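Local coordinates for esterase (Alcaligenes sp., PDB 1QLW) that hydrolyses carboxylic esters as a bacterial esterase of the alpha/beta hydrolase family, at the interface of chains A and B. Coordinates in Å, arbitrary orientation; residue numbers count along the deposited sequence, not the author numbering. Chains: chain A/B, Esterase.

Contacts 1 and 2 are neighbouring parts of one two-fold symmetric interface, the centres of their C-alpha atoms about 11 Å apart, and they share B:Arg53 and B:Glu79. Strand 50-57 supplies residues to both. Contact 3 stands apart, about 23 Å from contact 1 and about 26 Å from contact 2 by the same measure; there a loop of chain A reaches a separate surface of chain B. Contacts 1 and 2 are rich in charge and hydrogen bonds, whereas contact 3 combines a backbone grip with aromatic packing. Such spread-out, two-fold contacts would suit a stable dimer, although the assembly alone does not prove one in solution.

Contact 1: the interface of chains A and B. Residues chain A 51, 74-76, 79, 102-103, 108-109; chain B 51, 53, 74-76, 79, 103, 108-109.
The guanidinium of B:Arg109 lies with one face against the backbone of chain A, the amide N of A:Met76 over its centre, while the carboxylates of A:Asp103 and A:Glu79 and the ring of B:Tyr51 meet its edges. The ring of B:Tyr51 carries B:Arg109 CD on one face and takes A:Met76 SD and A:Glu79 OE1 at its edge. In this alpha/beta hydrolase, exchange of the chains gives these groups a twin, but A:Arg53 and B:Arg53 differ. With CG anti to the carbonyl carbon (chi1 -66°) and the chain extended to NE, B:Arg109 grips A:Asp103 side-on. B:Arg109 NE uses the syn lone pair of A:Asp103 OD2 at 3.0 Å, almost straight (177° at H), and NH2 meets OD1 at 2.8 Å from above the carboxylate plane. A:Arg109 N takes the anti lone pair of that OD2, and A:Gly75 N binds OD1, so that backbone donors fix the aspartate's rotation. B:Tyr51 OH donates to the syn lone pair of A:Glu79 OE1 at 2.7 Å. A:Glu79 OE2 accepts from B:Arg109 NH1 at 2.9 Å and B:Arg53 NH1 at 2.8 Å, both above the carboxylate plane. B:Arg53, bent at chi2 and chi3, meets A:Tyr51 tip to tip, NH2 donating in the guanidinium plane to A:Tyr51 OH at 3.0 Å.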
loop_
_atom_site.group_PDB
_atom_site.type_symbol
_atom_site.label_atom_id
_atom_site.label_comp_id
_atom_site.label_asym_id
_atom_site.label_seq_id
_atom_site.Cartn_x
_atom_site.Cartn_y
_atom_site.Cartn_z
ATOM N N TYR A 51 7.821 1.794 -3.093
ATOM C CA TYR A 51 7.319 2.308 -1.815
ATOM C C TYR A 51 8.023 1.630 -0.649
ATOM O O TYR A 51 8.183 0.405 -0.634
ATOM C CB TYR A 51 5.832 1.979 -1.719
ATOM C CG TYR A 51 5.178 2.301 -0.390
ATOM C CD1 TYR A 51 4.918 3.625 -0.017
ATOM C CD2 TYR A 51 4.816 1.296 0.485
ATOM C CE1 TYR A 51 4.315 3.909 1.191
ATOM C CE2 TYR A 51 4.205 1.586 1.694
ATOM C CZ TYR A 51 3.937 2.903 2.038
ATOM O OH TYR A 51 3.295 3.135 3.240
ATOM N N THR A 74 1.286 -7.922 -1.206
ATOM C CA THR A 74 1.963 -6.649 -0.988
ATOM C C THR A 74 2.690 -6.726 0.346
ATOM O O THR A 74 2.797 -7.783 0.976
ATOM C CB THR A 74 0.976 -5.469 -0.982
ATOM O OG1 THR A 74 0.172 -5.523 0.205
ATOM C CG2 THR A 74 0.123 -5.452 -2.233
ATOM N N GLY A 75 3.199 -5.594 0.822
ATOM C CA GLY A 75 3.834 -5.535 2.134
ATOM C C GLY A 75 2.892 -5.868 3.268
ATOM O O GLY A 75 3.346 -6.155 4.388
ATOM N N MET A 76 1.571 -5.873 3.022
ATOM C CA MET A 76 0.611 -6.433 3.969
ATOM C C MET A 76 1.013 -7.823 4.423
ATOM O O MET A 76 0.647 -8.207 5.550
ATOM C CB MET A 76 -0.765 -6.475 3.294
ATOM C CG MET A 76 -1.851 -7.169 4.088
ATOM S SD MET A 76 -2.288 -6.282 5.599
ATOM C CE MET A 76 -3.389 -7.454 6.383
ATOM N N GLU A 79 2.309 -7.614 7.914
ATOM C CA GLU A 79 1.541 -6.822 8.877
ATOM C C GLU A 79 0.674 -7.747 9.704
ATOM O O GLU A 79 1.013 -8.929 9.859
ATOM C CB GLU A 79 0.799 -5.711 8.102
ATOM C CG GLU A 79 1.793 -4.760 7.428
ATOM C CD GLU A 79 1.185 -3.601 6.684
ATOM O OE1 GLU A 79 -0.048 -3.558 6.477
ATOM O OE2 GLU A 79 1.962 -2.731 6.227
ATOM N N ILE A 102 8.540 -2.940 2.113
ATOM C CA ILE A 102 8.348 -2.410 0.772
ATOM C C ILE A 102 7.083 -2.937 0.113
ATOM O O ILE A 102 6.532 -3.969 0.496
ATOM C CB ILE A 102 9.570 -2.690 -0.133
ATOM C CG1 ILE A 102 9.708 -4.154 -0.532
ATOM C CG2 ILE A 102 10.841 -2.192 0.546
ATOM C CD1 ILE A 102 10.023 -4.481 -1.935
ATOM N N ASP A 103 6.641 -2.191 -0.914
ATOM C CA ASP A 103 5.833 -2.777 -1.978
ATOM C C ASP A 103 6.753 -2.847 -3.206
ATOM O O ASP A 103 7.373 -1.852 -3.571
ATOM C CB ASP A 103 4.574 -1.995 -2.335
ATOM C CG ASP A 103 3.471 -2.136 -1.296
ATOM O OD1 ASP A 103 3.537 -3.083 -0.466
ATOM O OD2 ASP A 103 2.486 -1.358 -1.365
ATOM N N GLY A 108 1.086 -2.860 -5.364
ATOM C CA GLY A 108 0.683 -2.086 -4.197
ATOM C C GLY A 108 0.789 -0.594 -4.468
ATOM O O GLY A 108 0.261 -0.079 -5.475
ATOM N N ARG A 109 1.435 0.105 -3.543
ATOM C CA ARG A 109 1.584 1.554 -3.647
ATOM C C ARG A 109 2.660 2.028 -4.615
ATOM O O ARG A 109 2.849 3.238 -4.746
ATOM C CB ARG A 109 1.784 2.100 -2.240
ATOM C CG ARG A 109 0.565 1.901 -1.367
ATOM C CD ARG A 109 0.770 2.374 0.044
ATOM N NE ARG A 109 -0.510 2.366 0.758
ATOM C CZ ARG A 109 -0.680 2.890 1.960
ATOM N NH1 ARG A 109 0.365 3.284 2.687
ATOM N NH2 ARG A 109 -1.909 3.066 2.434
ATOM N N TYR B 51 -8.152 -1.971 1.837
ATOM C CA TYR B 51 -7.077 -2.026 2.807
ATOM C C TYR B 51 -7.207 -0.920 3.841
ATOM O O TYR B 51 -7.459 0.241 3.495
ATOM C CB TYR B 51 -5.751 -1.823 2.076
ATOM C CG TYR B 51 -4.528 -1.734 2.959
ATOM C CD1 TYR B 51 -4.014 -2.847 3.608
ATOM C CD2 TYR B 51 -3.864 -0.516 3.115
ATOM C CE1 TYR B 51 -2.867 -2.748 4.371
ATOM C CE2 TYR B 51 -2.722 -0.413 3.891
ATOM C CZ TYR B 51 -2.221 -1.541 4.509
ATOM O OH TYR B 51 -1.060 -1.428 5.242
ATOM N N ARG B 53 -5.060 0.475 7.388
ATOM C CA ARG B 53 -3.950 0.444 8.330
ATOM C C ARG B 53 -4.284 1.375 9.488
ATOM O O ARG B 53 -4.670 2.528 9.267
ATOM C CB ARG B 53 -2.641 0.817 7.669
ATOM C CG ARG B 53 -1.426 0.732 8.592
ATOM C CD ARG B 53 -0.134 0.243 7.886
ATOM N NE ARG B 53 0.365 1.333 7.071
ATOM C CZ ARG B 53 1.420 1.223 6.209
ATOM N NH1 ARG B 53 1.925 0.040 6.077
ATOM N NH2 ARG B 53 1.641 2.370 5.629
ATOM N N THR B 74 -2.386 7.136 -3.158
ATOM C CA THR B 74 -2.784 6.091 -2.213
ATOM C C THR B 74 -2.807 6.695 -0.820
ATOM O O THR B 74 -2.709 7.924 -0.643
ATOM C CB THR B 74 -1.813 4.886 -2.250
ATOM O OG1 THR B 74 -0.553 5.297 -1.703
ATOM C CG2 THR B 74 -1.645 4.356 -3.659
ATOM N N GLY B 75 -2.926 5.849 0.209
ATOM C CA GLY B 75 -2.862 6.315 1.583
ATOM C C GLY B 75 -1.540 6.961 1.940
ATOM O O GLY B 75 -1.442 7.664 2.947
ATOM N N MET B 76 -0.501 6.747 1.124
ATOM C CA MET B 76 0.734 7.513 1.221
ATOM C C MET B 76 0.478 9.021 1.281
ATOM O O MET B 76 1.268 9.743 1.894
ATOM C CB MET B 76 1.619 7.203 0.018
ATOM C CG MET B 76 2.873 8.044 -0.134
ATOM S SD MET B 76 4.061 7.699 1.189
ATOM C CE MET B 76 5.273 9.002 0.862
ATOM N N GLU B 79 0.965 10.160 4.810
ATOM C CA GLU B 79 2.154 9.687 5.500
ATOM C C GLU B 79 3.230 10.762 5.403
ATOM O O GLU B 79 2.910 11.951 5.239
ATOM C CB GLU B 79 2.548 8.305 4.961
ATOM C CG GLU B 79 1.465 7.262 5.174
ATOM C CD GLU B 79 1.742 5.868 4.649
ATOM O OE1 GLU B 79 2.745 5.655 3.951
ATOM O OE2 GLU B 79 0.900 4.976 4.954
ATOM N N ASP B 103 -6.480 2.397 1.638
ATOM C CA ASP B 103 -6.309 2.516 0.193
ATOM C C ASP B 103 -7.692 2.222 -0.404
ATOM O O ASP B 103 -8.327 1.224 -0.046
ATOM C CB ASP B 103 -5.300 1.545 -0.397
ATOM C CG ASP B 103 -3.850 1.941 -0.173
ATOM O OD1 ASP B 103 -3.627 3.112 0.224
ATOM O OD2 ASP B 103 -2.952 1.092 -0.412
ATOM N N GLY B 108 -3.706 0.928 -4.805
ATOM C CA GLY B 108 -2.733 0.578 -3.783
ATOM C C GLY B 108 -2.788 -0.885 -3.416
ATOM O O GLY B 108 -2.768 -1.774 -4.288
ATOM N N ARG B 109 -2.896 -1.163 -2.121
ATOM C CA ARG B 109 -2.933 -2.523 -1.611
ATOM C C ARG B 109 -4.290 -3.188 -1.708
ATOM O O ARG B 109 -4.409 -4.357 -1.326
ATOM C CB ARG B 109 -2.397 -2.508 -0.178
ATOM C CG ARG B 109 -0.922 -2.135 -0.149
ATOM C CD ARG B 109 -0.371 -2.045 1.253
ATOM N NE ARG B 109 1.074 -1.885 1.233
ATOM C CZ ARG B 109 1.845 -1.969 2.298
ATOM N NH1 ARG B 109 1.310 -1.988 3.513
ATOM N NH2 ARG B 109 3.158 -2.102 2.140
HETATM O O HOH W 1 -2.495 -6.293 -0.193
HETATM O O HOH W 2 1.523 5.596 -3.594
HETATM O O HOH W 3 -1.673 1.880 -6.530
#

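Contact 2: the interface of chains A and B. Residues chain A 18-20, 53, 55; chain B 53, 55, 79-80, 89-90, 93.
Strand 17-23 of chain A, in this alpha/beta hydrolase, runs past the loop at B:Glu79 and B:Thr80 and the start of helix 88-94 of chain B. A:Gln18 and B:Gln55 meet tip to tip, their amide planes nearly coplanar (10° apart), and pair through two hydrogen bonds. A:Gln18 NE2 donates to B:Gln55 OE1 at 2.9 Å, and B:Gln55 NE2 returns a bond to A:Gln18 OE1 at 3.0 Å; each is nearly straight and falls on a carbonyl lone pair. A:Gln18 reaches there with CG in the crowded position between backbone N and carbonyl carbon (chi1 75°) and an extended chain. An alanine here would remove both amide bonds and would probably leave B:Gln55 less firmly held. Further along the strand, A:Ser20 N donates to the hydroxyl B:Thr80 OG1 at 2.9 Å. A:Ser20 OG, anti to its carbonyl carbon, donates to B:Glu79 OE1 at 2.6 Å from above the carboxylate plane. A:Arg53 NH1 donates to A:Ser20 OG at 2.9 Å and so helps to position it. The guanidinium of A:Arg53, whose chain bends at chi2 (68°), stacks on the B:Glu79 carboxylate, and its NH2 forms a salt bridge to B:Asp89 OD2 at 3.1 Å, a weak hydrogen bond. It crosses B:Arg53 obliquely, A:Arg53 NE 3.7 Å from B:Arg53 NH2, like charges probably balanced by B:Glu79 and B:Asp89. A:Arg53 NH1 also reaches B:Asp89 OD1 through water 6.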
loop_
_atom_site.group_PDB
_atom_site.type_symbol
_atom_site.label_atom_id
_atom_site.label_comp_id
_atom_site.label_asym_id
_atom_site.label_seq_id
_atom_site.Cartn_x
_atom_site.Cartn_y
_atom_site.Cartn_z
ATOM N N GLN A 18 9.011 7.012 12.465
ATOM C CA GLN A 18 8.287 6.260 11.460
ATOM C C GLN A 18 8.132 7.169 10.243
ATOM O O GLN A 18 8.180 8.395 10.361
ATOM C CB GLN A 18 6.917 5.755 11.888
ATOM C CG GLN A 18 5.756 6.711 11.976
ATOM C CD GLN A 18 4.407 6.143 12.351
ATOM O OE1 GLN A 18 3.347 6.775 12.156
ATOM N NE2 GLN A 18 4.423 4.931 12.888
ATOM N N GLY A 19 7.900 6.552 9.100
ATOM C CA GLY A 19 7.694 7.356 7.909
ATOM C C GLY A 19 7.620 6.471 6.675
ATOM O O GLY A 19 7.642 5.235 6.740
ATOM N N SER A 20 7.618 7.150 5.543
ATOM C CA SER A 20 7.476 6.523 4.246
ATOM C C SER A 20 8.223 7.331 3.202
ATOM O O SER A 20 8.295 8.569 3.319
ATOM C CB SER A 20 5.992 6.539 3.807
ATOM O OG SER A 20 5.196 5.907 4.765
ATOM N N ARG A 53 7.915 1.773 3.708
ATOM C CA ARG A 53 7.384 2.240 4.991
ATOM C C ARG A 53 8.370 1.805 6.060
ATOM O O ARG A 53 8.716 0.618 6.129
ATOM C CB ARG A 53 6.015 1.627 5.271
ATOM C CG ARG A 53 5.444 1.998 6.631
ATOM C CD ARG A 53 5.089 3.436 6.710
ATOM N NE ARG A 53 4.226 3.694 7.861
ATOM C CZ ARG A 53 3.858 4.903 8.250
ATOM N NH1 ARG A 53 4.332 5.915 7.538
ATOM N NH2 ARG A 53 3.055 5.096 9.288
ATOM N N GLN A 55 9.700 1.882 10.262
ATOM C CA GLN A 55 9.406 2.077 11.678
ATOM C C GLN A 55 10.706 1.802 12.428
ATOM O O GLN A 55 11.377 0.804 12.160
ATOM C CB GLN A 55 8.244 1.213 12.131
ATOM C CG GLN A 55 6.931 1.717 11.542
ATOM C CD GLN A 55 5.654 1.161 12.070
ATOM O OE1 GLN A 55 4.848 1.833 12.727
ATOM N NE2 GLN A 55 5.451 -0.101 11.758
ATOM N N ARG B 53 -5.060 0.475 7.388
ATOM C CA ARG B 53 -3.950 0.444 8.330
ATOM C C ARG B 53 -4.284 1.375 9.488
ATOM O O ARG B 53 -4.670 2.528 9.267
ATOM C CB ARG B 53 -2.641 0.817 7.669
ATOM C CG ARG B 53 -1.426 0.732 8.592
ATOM C CD ARG B 53 -0.134 0.243 7.886
ATOM N NE ARG B 53 0.365 1.333 7.071
ATOM C CZ ARG B 53 1.420 1.223 6.209
ATOM N NH1 ARG B 53 1.925 0.040 6.077
ATOM N NH2 ARG B 53 1.641 2.370 5.629
ATOM N N GLN B 55 -3.537 2.906 13.623
ATOM C CA GLN B 55 -2.638 3.186 14.732
ATOM C C GLN B 55 -3.472 3.823 15.844
ATOM O O GLN B 55 -4.269 4.715 15.574
ATOM C CB GLN B 55 -1.477 4.096 14.359
ATOM C CG GLN B 55 -0.518 3.451 13.374
ATOM C CD GLN B 55 0.798 4.162 13.205
ATOM O OE1 GLN B 55 1.878 3.587 13.383
ATOM N NE2 GLN B 55 0.741 5.423 12.831
ATOM N N GLU B 79 0.965 10.160 4.810
ATOM C CA GLU B 79 2.154 9.687 5.500
ATOM C C GLU B 79 3.230 10.762 5.403
ATOM O O GLU B 79 2.910 11.951 5.239
ATOM C CB GLU B 79 2.548 8.305 4.961
ATOM C CG GLU B 79 1.465 7.262 5.174
ATOM C CD GLU B 79 1.742 5.868 4.649
ATOM O OE1 GLU B 79 2.745 5.655 3.951
ATOM O OE2 GLU B 79 0.900 4.976 4.954
ATOM N N THR B 80 4.508 10.457 5.523
ATOM C CA THR B 80 5.546 11.485 5.424
ATOM C C THR B 80 5.350 12.303 4.157
ATOM O O THR B 80 5.087 11.748 3.095
ATOM C CB THR B 80 6.900 10.773 5.321
ATOM O OG1 THR B 80 7.010 9.814 6.373
ATOM C CG2 THR B 80 8.048 11.750 5.384
ATOM N N ASP B 89 -1.127 11.574 9.318
ATOM C CA ASP B 89 -1.329 10.309 10.043
ATOM C C ASP B 89 -0.617 10.394 11.399
ATOM O O ASP B 89 -1.216 10.242 12.463
ATOM C CB ASP B 89 -0.918 9.036 9.294
ATOM C CG ASP B 89 0.507 8.551 9.124
ATOM O OD1 ASP B 89 1.396 9.429 8.945
ATOM O OD2 ASP B 89 0.947 7.351 9.119
ATOM N N GLU B 90 0.668 10.729 11.353
ATOM C CA GLU B 90 1.463 10.793 12.567
ATOM C C GLU B 90 1.036 11.950 13.462
ATOM O O GLU B 90 0.968 11.802 14.677
ATOM C CB GLU B 90 2.943 10.928 12.197
ATOM C CG GLU B 90 3.811 11.032 13.436
ATOM C CD GLU B 90 5.290 11.135 13.190
ATOM O OE1 GLU B 90 5.770 10.919 12.056
ATOM O OE2 GLU B 90 6.015 11.451 14.156
ATOM N N LEU B 93 -2.136 11.077 15.350
ATOM C CA LEU B 93 -1.797 10.155 16.427
ATOM C C LEU B 93 -1.215 10.902 17.619
ATOM O O LEU B 93 -1.573 10.645 18.770
ATOM C CB LEU B 93 -0.780 9.146 15.929
ATOM C CG LEU B 93 -1.351 8.220 14.851
ATOM C CD1 LEU B 93 -0.197 7.497 14.212
ATOM C CD2 LEU B 93 -2.363 7.291 15.496
HETATM O O HOH W 4 7.780 10.652 8.807
HETATM O O HOH W 5 8.475 9.933 13.001
HETATM O O HOH W 6 3.927 8.586 8.629
#

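Contact 3: the interface of chains A and B. Residues chain A 38-39; chain B 71-72, 144, 261, 265.
A loop of chain A presents A:Lys38 and A:Tyr39 to the alpha/beta hydrolase fold of chain B, where B:Arg261 lies just ahead of helix 263-278. With CG anti to the backbone N (chi1 -168°) and its chain extended to NE, B:Arg261 grips the carbonyl oxygen of A:Lys38 end-on. NH1 of B:Arg261 binds A:Lys38 O at 3.0 Å and NH2 binds the same oxygen at 3.2 Å, both in the carbonyl plane and on a lone pair. Because the oxygen also lies in the guanidinium plane, the two bonds fix how that group is turned. B:Ile144 supports it from one face, with B:Ile144 CG1 over its centre at 3.6 Å from the plane. The side chain of A:Lys38 crosses B:Arg261 at about a right angle, and bending at chi3 (67°) leaves the ammonium NZ 4.1 Å from B:Arg265 NH2, a like-charged approach that may cost some stability. A:Tyr39 turns its ring 62° from the B:Arg261 guanidinium, whose edge is directed at it, B:Arg261 NH2 lying 3.5 Å from A:Tyr39 CE1 and the ring's CZ at that edge. Its CD1 packs on the methyl B:Ile144 CD1 at 3.9 Å. The phenol tip reaches the disulfide joining the adjacent B:Cys71 and B:Cys72, with A:Tyr39 OH 3.8 Å from B:Cys71 SG.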
loop_
_atom_site.group_PDB
_atom_site.type_symbol
_atom_site.label_atom_id
_atom_site.label_comp_id
_atom_site.label_asym_id
_atom_site.label_seq_id
_atom_site.Cartn_x
_atom_site.Cartn_y
_atom_site.Cartn_z
ATOM N N LYS A 38 -10.501 15.103 -18.620
ATOM C CA LYS A 38 -10.191 15.477 -17.248
ATOM C C LYS A 38 -8.703 15.371 -16.960
ATOM O O LYS A 38 -8.228 15.909 -15.951
ATOM C CB LYS A 38 -10.968 14.639 -16.242
ATOM C CG LYS A 38 -12.416 14.993 -15.981
ATOM C CD LYS A 38 -12.916 14.265 -14.734
ATOM C CE LYS A 38 -12.221 14.772 -13.481
ATOM N NZ LYS A 38 -12.792 14.179 -12.240
ATOM N N TYR A 39 -7.991 14.469 -17.633
ATOM C CA TYR A 39 -6.567 14.240 -17.436
ATOM C C TYR A 39 -5.891 14.213 -18.802
ATOM O O TYR A 39 -6.378 13.536 -19.712
ATOM C CB TYR A 39 -6.325 12.927 -16.680
ATOM C CG TYR A 39 -7.041 12.883 -15.340
ATOM C CD1 TYR A 39 -6.505 13.460 -14.205
ATOM C CD2 TYR A 39 -8.312 12.310 -15.244
ATOM C CE1 TYR A 39 -7.200 13.459 -13.009
ATOM C CE2 TYR A 39 -9.021 12.325 -14.057
ATOM C CZ TYR A 39 -8.457 12.899 -12.939
ATOM O OH TYR A 39 -9.128 12.879 -11.731
ATOM N N CYS B 71 -7.722 11.019 -6.023
ATOM C CA CYS B 71 -7.295 10.392 -7.260
ATOM C C CYS B 71 -5.787 10.226 -7.280
ATOM O O CYS B 71 -5.036 10.952 -6.646
ATOM C CB CYS B 71 -7.641 11.170 -8.518
ATOM S SG CYS B 71 -6.408 12.320 -9.127
ATOM N N CYS B 72 -5.351 9.257 -8.098
ATOM C CA CYS B 72 -3.980 9.237 -8.578
ATOM C C CYS B 72 -2.952 9.042 -7.480
ATOM O O CYS B 72 -1.752 9.239 -7.708
ATOM C CB CYS B 72 -3.700 10.588 -9.292
ATOM S SG CYS B 72 -5.017 11.313 -10.245
ATOM N N ILE B 144 -3.589 20.638 -11.780
ATOM C CA ILE B 144 -4.683 20.134 -10.949
ATOM C C ILE B 144 -4.443 20.518 -9.493
ATOM O O ILE B 144 -5.364 20.873 -8.762
ATOM C CB ILE B 144 -4.852 18.616 -11.101
ATOM C CG1 ILE B 144 -5.338 18.308 -12.516
ATOM C CG2 ILE B 144 -5.788 18.037 -10.060
ATOM C CD1 ILE B 144 -5.064 16.883 -12.953
ATOM N N ARG B 261 -10.960 24.463 -13.255
ATOM C CA ARG B 261 -11.321 23.167 -12.678
ATOM C C ARG B 261 -11.879 23.383 -11.267
ATOM O O ARG B 261 -12.685 22.574 -10.801
ATOM C CB ARG B 261 -10.085 22.263 -12.622
ATOM C CG ARG B 261 -10.345 20.789 -12.315
ATOM C CD ARG B 261 -9.044 20.058 -12.031
ATOM N NE ARG B 261 -9.096 18.602 -12.019
ATOM C CZ ARG B 261 -8.939 17.782 -13.054
ATOM N NH1 ARG B 261 -8.717 18.297 -14.267
ATOM N NH2 ARG B 261 -8.981 16.460 -12.940
ATOM N N ARG B 265 -16.122 24.400 -8.274
ATOM C CA ARG B 265 -16.248 23.426 -7.195
ATOM C C ARG B 265 -16.423 24.112 -5.846
ATOM O O ARG B 265 -17.221 23.697 -5.011
ATOM C CB ARG B 265 -15.023 22.507 -7.177
ATOM C CG ARG B 265 -15.025 21.553 -8.367
ATOM C CD ARG B 265 -13.749 20.726 -8.361
ATOM N NE ARG B 265 -13.814 19.665 -9.350
ATOM C CZ ARG B 265 -12.810 18.799 -9.532
ATOM N NH1 ARG B 265 -11.688 18.894 -8.848
ATOM N NH2 ARG B 265 -12.957 17.836 -10.425
#